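Local coordinates for sulfur carrier protein CysO (Mycobacterium tuberculosis, PDB 3DWG) that probably serves, once thiocarboxylated at its C-terminus, as the sulfur donor for CysM-dependent cysteine biosynthesis, at residues I10-T15 with Y39-R45. Residues are numbered along the deposited sequence; the frame is centred on the assembly and turned at random.
Sequences ILRPHT and YSGISER
The type II beta turn from Tyr39 to Ile42, which links helix 28-38 to helix 42-46, receives the His14 ring from the loop between strands 3-6 and 20-23. Both imidazole nitrogens are engaged within the ring plane. ND1 of His14 donates to Ser40 O at 3.3 Å, nearly straight at 168°, while NE2 of His14 accepts from Arg45 NH1 at 3.0 Å; this pairing is consistent with a neutral ring protonated at ND1. A water donating to His14 O and Ser40 O adds a second bridge to the turn. One imidazole face lies against Ile42 CA.

In this ThiS-family, ubiquitin-like fold, the connection packs beside the loop joining the first two strands. Arg45 reaches its acceptor with its chain bent at chi2 and chi3, which lays its guanidinium over Leu11: CD2 of Leu11 stands 3.7 Å above the centre of that plane. The guanidinium and imidazole planes are inclined by 54°. At the other end, Thr15 CG2 makes a CH-pi contact 4.0 Å from the Tyr39 ring centroid and also meets Ile42 CD1 at 4.0 Å, whereas Thr15 OG1 bonds to Gln18 O.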
ATOM      1  N   ILE C  10     -27.876  -9.068 -16.192  1.00 23.09           N
ATOM      2  CA  ILE C  10     -28.058  -9.990 -17.303  1.00 24.72           C
ATOM      3  C   ILE C  10     -29.280 -10.929 -17.148  1.00 24.63           C
ATOM      4  O   ILE C  10     -29.835 -11.375 -18.145  1.00 25.99           O
ATOM      5  CB  ILE C  10     -26.773 -10.747 -17.573  1.00 26.27           C
ATOM      6  CG1 ILE C  10     -26.851 -11.486 -18.888  1.00 29.87           C
ATOM      7  CG2 ILE C  10     -26.390 -11.672 -16.370  1.00 23.73           C
ATOM      8  CD1 ILE C  10     -25.616 -12.293 -19.204  1.00 33.62           C
ATOM      9  N   LEU C  11     -29.705 -11.166 -15.916  1.00 24.13           N
ATOM     10  CA  LEU C  11     -30.846 -12.074 -15.690  1.00 24.04           C
ATOM     11  C   LEU C  11     -32.153 -11.383 -15.391  1.00 25.59           C
ATOM     12  O   LEU C  11     -33.211 -12.043 -15.181  1.00 24.15           O
ATOM     13  CB  LEU C  11     -30.542 -13.065 -14.560  1.00 23.57           C
ATOM     14  CG  LEU C  11     -29.369 -14.013 -14.796  1.00 24.47           C
ATOM     15  CD1 LEU C  11     -29.191 -14.824 -13.526  1.00 28.79           C
ATOM     16  CD2 LEU C  11     -29.700 -14.886 -16.035  1.00 27.41           C
ATOM     17  N   ARG C  12     -32.117 -10.049 -15.337  1.00 24.41           N
ATOM     18  CA  ARG C  12     -33.320  -9.293 -14.976  1.00 25.07           C
ATOM     19  C   ARG C  12     -34.481  -9.342 -16.000  1.00 25.43           C
ATOM     20  O   ARG C  12     -35.621  -9.065 -15.640  1.00 25.59           O
ATOM     21  CB  ARG C  12     -32.921  -7.860 -14.655  1.00 25.52           C
ATOM     22  CG  ARG C  12     -32.280  -7.736 -13.279  1.00 24.56           C
ATOM     23  CD  ARG C  12     -31.801  -6.299 -12.997  1.00 22.80           C
ATOM     24  NE  ARG C  12     -30.694  -6.364 -12.049  1.00 25.61           N
ATOM     25  CZ  ARG C  12     -29.905  -5.360 -11.706  1.00 28.19           C
ATOM     26  NH1 ARG C  12     -30.118  -4.157 -12.212  1.00 25.06           N
ATOM     27  NH2 ARG C  12     -28.910  -5.574 -10.842  1.00 24.28           N
ATOM     28  N   PRO C  13     -34.196  -9.677 -17.253  1.00 25.90           N
ATOM     29  CA  PRO C  13     -35.350  -9.915 -18.134  1.00 27.92           C
ATOM     30  C   PRO C  13     -36.231 -11.074 -17.672  1.00 29.19           C
ATOM     31  O   PRO C  13     -37.379 -11.189 -18.149  1.00 32.22           O
ATOM     32  CB  PRO C  13     -34.684 -10.318 -19.442  1.00 27.85           C
ATOM     33  CG  PRO C  13     -33.410  -9.539 -19.441  1.00 27.96           C
ATOM     34  CD  PRO C  13     -32.937  -9.783 -18.016  1.00 27.36           C
ATOM     35  N   HIS C  14     -35.717 -11.941 -16.799  1.00 28.25           N
ATOM     36  CA  HIS C  14     -36.546 -13.042 -16.269  1.00 27.23           C
ATOM     37  C   HIS C  14     -37.366 -12.638 -15.088  1.00 27.61           C
ATOM     38  O   HIS C  14     -38.351 -13.322 -14.736  1.00 27.46           O
ATOM     39  CB  HIS C  14     -35.674 -14.239 -15.896  1.00 28.86           C
ATOM     40  CG  HIS C  14     -35.007 -14.845 -17.070  1.00 29.65           C
ATOM     41  ND1 HIS C  14     -35.615 -15.814 -17.839  1.00 31.75           N
ATOM     42  CD2 HIS C  14     -33.800 -14.607 -17.641  1.00 31.43           C
ATOM     43  CE1 HIS C  14     -34.814 -16.140 -18.838  1.00 33.29           C
ATOM     44  NE2 HIS C  14     -33.707 -15.422 -18.742  1.00 33.50           N
ATOM     45  N   THR C  15     -36.973 -11.551 -14.445  1.00 26.33           N
ATOM     46  CA  THR C  15     -37.615 -11.119 -13.231  1.00 26.12           C
ATOM     47  C   THR C  15     -38.375  -9.806 -13.434  1.00 27.36           C
ATOM     48  O   THR C  15     -38.569  -9.077 -12.483  1.00 28.09           O
ATOM     49  CB  THR C  15     -36.604 -10.940 -12.091  1.00 26.23           C
ATOM     50  OG1 THR C  15     -35.545 -10.043 -12.524  1.00 25.18           O
ATOM     51  CG2 THR C  15     -35.990 -12.293 -11.707  1.00 25.34           C
ATOM     52  N   TYR C  39     -40.437 -17.054 -12.019  1.00 27.87           N
ATOM     53  CA  TYR C  39     -39.640 -16.343 -13.050  1.00 28.11           C
ATOM     54  C   TYR C  39     -39.142 -17.323 -14.102  1.00 29.42           C
ATOM     55  O   TYR C  39     -37.946 -17.687 -14.180  1.00 28.18           O
ATOM     56  CB  TYR C  39     -38.477 -15.535 -12.411  1.00 28.27           C
ATOM     57  CG  TYR C  39     -38.912 -14.663 -11.245  1.00 24.82           C
ATOM     58  CD1 TYR C  39     -38.619 -15.007  -9.940  1.00 24.38           C
ATOM     59  CD2 TYR C  39     -39.689 -13.491 -11.457  1.00 25.77           C
ATOM     60  CE1 TYR C  39     -39.037 -14.236  -8.853  1.00 24.92           C
ATOM     61  CE2 TYR C  39     -40.095 -12.721 -10.403  1.00 26.07           C
ATOM     62  CZ  TYR C  39     -39.788 -13.072  -9.107  1.00 26.88           C
ATOM     63  OH  TYR C  39     -40.201 -12.289  -8.063  1.00 28.86           O
ATOM     64  N   SER C  40     -40.086 -17.770 -14.924  1.00 30.35           N
ATOM     65  CA  SER C  40     -39.856 -18.805 -15.902  1.00 32.73           C
ATOM     66  C   SER C  40     -38.584 -18.579 -16.692  1.00 32.61           C
ATOM     67  O   SER C  40     -38.330 -17.465 -17.140  1.00 33.97           O
ATOM     68  CB  SER C  40     -41.070 -18.824 -16.856  1.00 33.17           C
ATOM     69  OG  SER C  40     -41.062 -19.974 -17.678  1.00 38.60           O
ATOM     70  N   GLY C  41     -37.783 -19.635 -16.841  1.00 31.86           N
ATOM     71  CA  GLY C  41     -36.595 -19.627 -17.693  1.00 30.16           C
ATOM     72  C   GLY C  41     -35.325 -19.292 -16.924  1.00 30.43           C
ATOM     73  O   GLY C  41     -34.217 -19.418 -17.468  1.00 30.85           O
ATOM     74  N   ILE C  42     -35.470 -18.862 -15.673  1.00 28.74           N
ATOM     75  CA  ILE C  42     -34.292 -18.356 -14.951  1.00 28.14           C
ATOM     76  C   ILE C  42     -33.376 -19.527 -14.606  1.00 26.81           C
ATOM     77  O   ILE C  42     -32.189 -19.412 -14.755  1.00 26.80           O
ATOM     78  CB  ILE C  42     -34.631 -17.433 -13.725  1.00 27.35           C
ATOM     79  CG1 ILE C  42     -33.402 -16.594 -13.321  1.00 29.63           C
ATOM     80  CG2 ILE C  42     -35.243 -18.209 -12.509  1.00 28.66           C
ATOM     81  CD1 ILE C  42     -33.674 -15.530 -12.285  1.00 28.82           C
ATOM     82  N   SER C  43     -33.926 -20.673 -14.189  1.00 28.04           N
ATOM     83  CA  SER C  43     -33.043 -21.760 -13.736  1.00 27.64           C
ATOM     84  C   SER C  43     -32.133 -22.288 -14.833  1.00 28.02           C
ATOM     85  O   SER C  43     -30.962 -22.563 -14.585  1.00 28.27           O
ATOM     86  CB  SER C  43     -33.809 -22.907 -13.079  1.00 28.38           C
ATOM     87  OG  SER C  43     -34.789 -23.371 -13.951  1.00 31.31           O
ATOM     88  N   GLU C  44     -32.650 -22.400 -16.060  1.00 27.04           N
ATOM     89  CA  GLU C  44     -31.846 -22.842 -17.169  1.00 27.67           C
ATOM     90  C   GLU C  44     -30.618 -21.946 -17.414  1.00 27.84           C
ATOM     91  O   GLU C  44     -29.585 -22.434 -17.885  1.00 28.94           O
ATOM     92  CB  GLU C  44     -32.698 -22.923 -18.442  1.00 28.33           C
ATOM     93  N   ARG C  45     -30.748 -20.653 -17.109  1.00 28.12           N
ATOM     94  CA  ARG C  45     -29.629 -19.713 -17.224  1.00 27.29           C
ATOM     95  C   ARG C  45     -28.537 -19.907 -16.176  1.00 26.41           C
ATOM     96  O   ARG C  45     -27.373 -19.542 -16.384  1.00 26.03           O
ATOM     97  CB  ARG C  45     -30.129 -18.255 -17.132  1.00 28.00           C
ATOM     98  CG  ARG C  45     -31.296 -17.859 -18.059  1.00 31.95           C
ATOM     99  CD  ARG C  45     -30.891 -17.702 -19.506  1.00 39.11           C
ATOM    100  NE  ARG C  45     -29.719 -16.816 -19.695  1.00 43.19           N
ATOM    101  CZ  ARG C  45     -29.740 -15.480 -19.766  1.00 46.07           C
ATOM    102  NH1 ARG C  45     -30.878 -14.786 -19.626  1.00 44.84           N
ATOM    103  NH2 ARG C  45     -28.593 -14.826 -19.945  1.00 47.47           N
TER
HETATM  104  O   HOH W   1     -39.493 -15.018 -17.043  1.00 41.36           O